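Local coordinates for 4-oxalocrotonate tautomerase (Staphylococcus aureus, PDB 2X4K), which is a small tautomerase-family enzyme of the MIF clan, built on a beta-alpha-beta unit and present here as a six-chain assembly, at residues M2-N7 against T34-Q39; V6-L11 against I41-E46. All coordinates share one frame; numbering follows the deposited sequence. Where two conformers were deposited one is given.

Contact 1 (M2-N7 against T34-Q39); sequences MMPIVN and TGANRQ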
# COMPACT_ATOMS: atom_id res chain seq x y z
N MET A 2 -17.57 4.06 7.37
CA MET A 2 -16.63 4.30 6.26
C MET A 2 -15.12 4.10 6.48
O MET A 2 -14.40 3.80 5.54
CB MET A 2 -16.83 5.70 5.67
CG MET A 2 -18.03 5.80 4.76
SD MET A 2 -17.98 7.28 3.75
CE MET A 2 -19.71 7.75 3.82
N MET A 3 -14.65 4.29 7.70
CA MET A 3 -13.21 4.20 8.08
C MET A 3 -12.13 4.52 7.01
O MET A 3 -11.31 3.67 6.66
CB MET A 3 -12.93 2.82 8.70
CG MET A 3 -11.74 2.84 9.65
SD MET A 3 -11.34 1.22 10.32
CE MET A 3 -10.60 0.43 8.90
N PRO A 4 -12.10 5.76 6.51
CA PRO A 4 -11.12 6.06 5.48
C PRO A 4 -9.67 5.99 5.98
O PRO A 4 -9.35 6.46 7.07
CB PRO A 4 -11.48 7.48 5.04
CG PRO A 4 -12.92 7.63 5.39
CD PRO A 4 -13.04 6.89 6.69
N ILE A 5 -8.81 5.37 5.17
CA ILE A 5 -7.39 5.30 5.44
C ILE A 5 -6.69 5.89 4.24
O ILE A 5 -6.79 5.37 3.13
CB ILE A 5 -6.95 3.86 5.65
CG1 ILE A 5 -7.68 3.29 6.85
CG2 ILE A 5 -5.44 3.79 5.83
CD1 ILE A 5 -7.31 1.89 7.17
N VAL A 6 -5.98 6.99 4.47
CA VAL A 6 -5.32 7.73 3.43
C VAL A 6 -3.82 7.55 3.59
O VAL A 6 -3.29 7.68 4.69
CB VAL A 6 -5.66 9.22 3.54
CG1 VAL A 6 -5.05 9.99 2.38
CG2 VAL A 6 -7.16 9.42 3.57
N ASN A 7 -3.16 7.24 2.48
CA ASN A 7 -1.72 7.15 2.43
C ASN A 7 -1.23 8.19 1.43
O ASN A 7 -1.71 8.24 0.30
CB ASN A 7 -1.31 5.75 2.00
CG ASN A 7 0.15 5.49 2.21
OD1 ASN A 7 0.96 5.61 1.29
ND2 ASN A 7 0.51 5.12 3.44
N THR A 34 -17.18 12.79 1.26
CA THR A 34 -17.73 11.46 1.49
C THR A 34 -18.77 11.38 2.61
O THR A 34 -19.55 10.44 2.65
CB THR A 34 -16.63 10.44 1.82
OG1 THR A 34 -16.09 10.73 3.12
CG2 THR A 34 -15.54 10.45 0.77
N GLY A 35 -18.76 12.35 3.52
CA GLY A 35 -19.62 12.29 4.69
C GLY A 35 -19.10 11.37 5.79
O GLY A 35 -19.82 11.10 6.74
N ALA A 36 -17.85 10.91 5.67
CA ALA A 36 -17.25 10.09 6.72
C ALA A 36 -17.15 10.88 8.01
O ALA A 36 -16.87 12.08 8.00
CB ALA A 36 -15.88 9.60 6.30
N ASN A 37 -17.36 10.19 9.13
CA ASN A 37 -17.11 10.75 10.45
C ASN A 37 -15.63 11.11 10.56
O ASN A 37 -14.78 10.28 10.26
CB ASN A 37 -17.44 9.74 11.54
CG ASN A 37 -18.90 9.38 11.58
OD1 ASN A 37 -19.76 10.16 11.17
ND2 ASN A 37 -19.20 8.19 12.09
N ARG A 38 -15.34 12.32 11.04
CA ARG A 38 -13.96 12.77 11.10
C ARG A 38 -13.08 11.85 11.95
O ARG A 38 -11.93 11.62 11.62
CB ARG A 38 -13.87 14.20 11.61
CG ARG A 38 -12.55 14.85 11.30
CD ARG A 38 -12.46 16.26 11.81
NE ARG A 38 -11.15 16.84 11.51
CZ ARG A 38 -10.83 17.45 10.37
NH1 ARG A 38 -11.70 17.58 9.39
NH2 ARG A 38 -9.61 17.93 10.20
N GLN A 39 -13.64 11.31 13.03
CA GLN A 39 -12.89 10.44 13.94
C GLN A 39 -12.48 9.10 13.31
O GLN A 39 -11.66 8.37 13.87
CB GLN A 39 -13.68 10.19 15.23
CG GLN A 39 -15.00 9.42 15.06
CD GLN A 39 -16.22 10.33 14.93
OE1 GLN A 39 -16.17 11.37 14.27
NE2 GLN A 39 -17.32 9.92 15.56
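Residues 2-4 of this tautomerase pack against the end of helix 16-34, where an ST turn leads into the loop, just ahead of strand 5-11 of the beta-alpha-beta unit. Met2 buries the most area. Its CG lies anti to the carbonyl carbon (chi1 -78°), and the chain then runs extended before bending at the sulfur, so that it slides past Thr34 in the opposite direction. Met2 SD thereby comes to lie 4.0 Å from Ala36 CB and 3.9 Å from Thr34 CB. The terminal methyl, in the conformer given, presses on the backbone: Met2 CE is 2.9 Å from Thr34 O, a tight approach. A long, flexible thioether suits this place because it can follow the bend of the chain as the helix ends. Arg14 of the second subunit also packs on Met2.

Ala36 comes second in buried area. Its single methyl points toward 2-7 and is small enough for two residues to reach it, with Pro4 CG 3.7 Å from Ala36 CB. The rigid proline ring lays its CG and CD atoms against that methyl, and Val30 of the helix and Ile41 also pack on Pro4.

Between helix and loop, Gly35 takes a positive phi of 79°, a backbone shape that glycine adopts easily. Thr34 steadies the turn with its hydroxyl in the crowded position between backbone N and carbonyl carbon. Thr34 OG1 donates a hydrogen bond to Val30 O, one helical turn back, and Thr34 OG1 also accepts from Ala36 N at 3.1 Å.

Contact 2 (V6-L11 against I41-E46); sequences VNVKLL and IHVVIE. With ZN (zinc ion), chain E.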
# COMPACT_ATOMS: atom_id res chain seq x y z
N VAL A 6 -5.98 6.99 4.47
CA VAL A 6 -5.32 7.73 3.43
C VAL A 6 -3.82 7.55 3.59
O VAL A 6 -3.29 7.68 4.69
CB VAL A 6 -5.66 9.22 3.54
CG1 VAL A 6 -5.05 9.99 2.38
CG2 VAL A 6 -7.16 9.42 3.57
N ASN A 7 -3.16 7.24 2.48
CA ASN A 7 -1.72 7.15 2.43
C ASN A 7 -1.23 8.19 1.43
O ASN A 7 -1.71 8.24 0.30
CB ASN A 7 -1.31 5.75 2.00
CG ASN A 7 0.15 5.49 2.21
OD1 ASN A 7 0.96 5.61 1.29
ND2 ASN A 7 0.51 5.12 3.44
N VAL A 8 -0.30 9.04 1.86
CA VAL A 8 0.25 10.06 0.98
C VAL A 8 1.74 9.81 0.82
O VAL A 8 2.50 9.92 1.78
CB VAL A 8 0.06 11.49 1.53
CG1 VAL A 8 0.60 12.50 0.52
CG2 VAL A 8 -1.39 11.76 1.86
N LYS A 9 2.17 9.46 -0.39
CA LYS A 9 3.58 9.34 -0.72
C LYS A 9 4.02 10.62 -1.38
O LYS A 9 3.38 11.06 -2.33
CB LYS A 9 3.82 8.17 -1.68
CG LYS A 9 3.56 6.79 -1.10
CD LYS A 9 3.57 5.74 -2.21
CE LYS A 9 3.20 4.35 -1.73
NZ LYS A 9 4.32 3.71 -0.99
N LEU A 10 5.09 11.23 -0.89
CA LEU A 10 5.58 12.45 -1.53
C LEU A 10 7.05 12.64 -1.24
O LEU A 10 7.63 11.98 -0.39
CB LEU A 10 4.74 13.67 -1.13
CG LEU A 10 5.05 14.38 0.19
CD1 LEU A 10 4.17 15.62 0.32
CD2 LEU A 10 4.83 13.43 1.37
N LEU A 11 7.66 13.56 -1.98
CA LEU A 11 9.07 13.85 -1.85
C LEU A 11 9.43 14.26 -0.43
O LEU A 11 8.73 15.06 0.18
CB LEU A 11 9.43 14.99 -2.80
CG LEU A 11 10.86 15.51 -2.79
CD1 LEU A 11 11.83 14.41 -3.19
CD2 LEU A 11 10.98 16.70 -3.72
N ILE A 41 -11.28 8.97 10.14
CA ILE A 41 -10.41 9.29 9.00
C ILE A 41 -8.96 9.30 9.47
O ILE A 41 -8.60 10.06 10.37
CB ILE A 41 -10.76 10.65 8.36
CG1 ILE A 41 -12.20 10.65 7.86
CG2 ILE A 41 -9.79 10.95 7.21
CD1 ILE A 41 -12.72 12.02 7.44
N HIS A 42 -8.14 8.47 8.83
CA HIS A 42 -6.76 8.25 9.21
C HIS A 42 -5.85 8.65 8.06
O HIS A 42 -6.16 8.35 6.91
CB HIS A 42 -6.55 6.77 9.52
CG HIS A 42 -7.54 6.23 10.49
ND1 HIS A 42 -8.83 5.90 10.13
CD2 HIS A 42 -7.44 5.98 11.81
CE1 HIS A 42 -9.48 5.46 11.18
NE2 HIS A 42 -8.66 5.50 12.22
N VAL A 43 -4.74 9.30 8.37
CA VAL A 43 -3.79 9.73 7.35
C VAL A 43 -2.38 9.30 7.74
O VAL A 43 -1.95 9.51 8.87
CB VAL A 43 -3.82 11.25 7.13
CG1 VAL A 43 -2.82 11.67 6.05
CG2 VAL A 43 -5.22 11.71 6.78
N VAL A 44 -1.68 8.69 6.78
CA VAL A 44 -0.28 8.35 6.92
C VAL A 44 0.49 9.00 5.79
O VAL A 44 0.07 8.95 4.64
CB VAL A 44 -0.08 6.82 6.86
CG1 VAL A 44 1.41 6.47 6.85
CG2 VAL A 44 -0.81 6.14 8.02
N ILE A 45 1.62 9.62 6.15
CA ILE A 45 2.51 10.24 5.18
C ILE A 45 3.78 9.41 5.08
O ILE A 45 4.40 9.07 6.10
CB ILE A 45 2.87 11.67 5.59
CG1 ILE A 45 1.61 12.51 5.84
CG2 ILE A 45 3.70 12.34 4.51
CD1 ILE A 45 1.88 13.79 6.58
N GLU A 46 4.16 9.06 3.86
CA GLU A 46 5.40 8.36 3.58
C GLU A 46 6.25 9.25 2.70
O GLU A 46 5.88 9.52 1.56
CB GLU A 46 5.14 7.06 2.84
CG GLU A 46 4.34 6.05 3.62
CD GLU A 46 4.31 4.71 2.94
OE1 GLU A 46 3.82 4.64 1.79
OE2 GLU A 46 4.82 3.74 3.53
ZN ZN E . -9.00 4.65 14.03
O HOH W 1 -7.43 5.59 15.56
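Five backbone hydrogen bonds join Val6-Leu11 to Ile41-Glu46 as parallel strands, the axes of the two short strand segments diverging by 20°. Val6 and Val8 alternate as donor and acceptor with His42, Val44 and Glu46. The Val44 N to Val6 O bond measures 2.8 Å and runs nearly along the C=O axis; at the far end, Leu10 N to Glu46 O is longer, 3.1 Å.

On one face, beta-branched Val6, Val8, Val43 and Ile45 suit the extended backbone, Val6 CB meeting Val43 CG2 at 4.1 Å. The end of Leu10 reaches over obliquely, CD2 lying 3.5 Å from Ile45 CG2. Thr27, Val23 and Leu19 of helix 16-34 cover Val43 and Ile45.

The face with Asn7, Lys9 and Glu46 carries the polar groups, with Val44 among them. Lys9, bent at its last torsion, runs beside Glu46 and puts NZ above the carboxylate plane, 3.0 Å from Glu46 OE1, in a salt bridge. Glu46 OE2 binds another zinc with Glu46 of the fourth subunit.

Where strand 42-46 starts, His42 NE2 holds a zinc ion at 2.0 Å, joined by a water, Asp62 of the second subunit and His42 of the third. Pro4 O accepts from His42 ND1, fixing the ring's rotation. Two parallel strands covered by their connecting helix form the beta-alpha-beta unit of the tautomerase fold.

The segments overlap at Val6 and Asn7, but contact 1 is made by Met2 and Pro4, just ahead of strand 5-11. The centre of contact 2 is about 3 Å from the centre of the chain, that of contact 1 about 14 Å, where the helix gives way to the loop; even there most touching residues are buried. Contact 1 is held across its segments by apolar packing, whereas contact 2 rests on regular backbone bonding, with charge and metal added on one face and at one end. Pro4 connects the two, its carbonyl meeting His42 and its ring packing on Ile41. The second subunit continues the sheet beyond strand 5-11 and the fourth beyond strand 42-48.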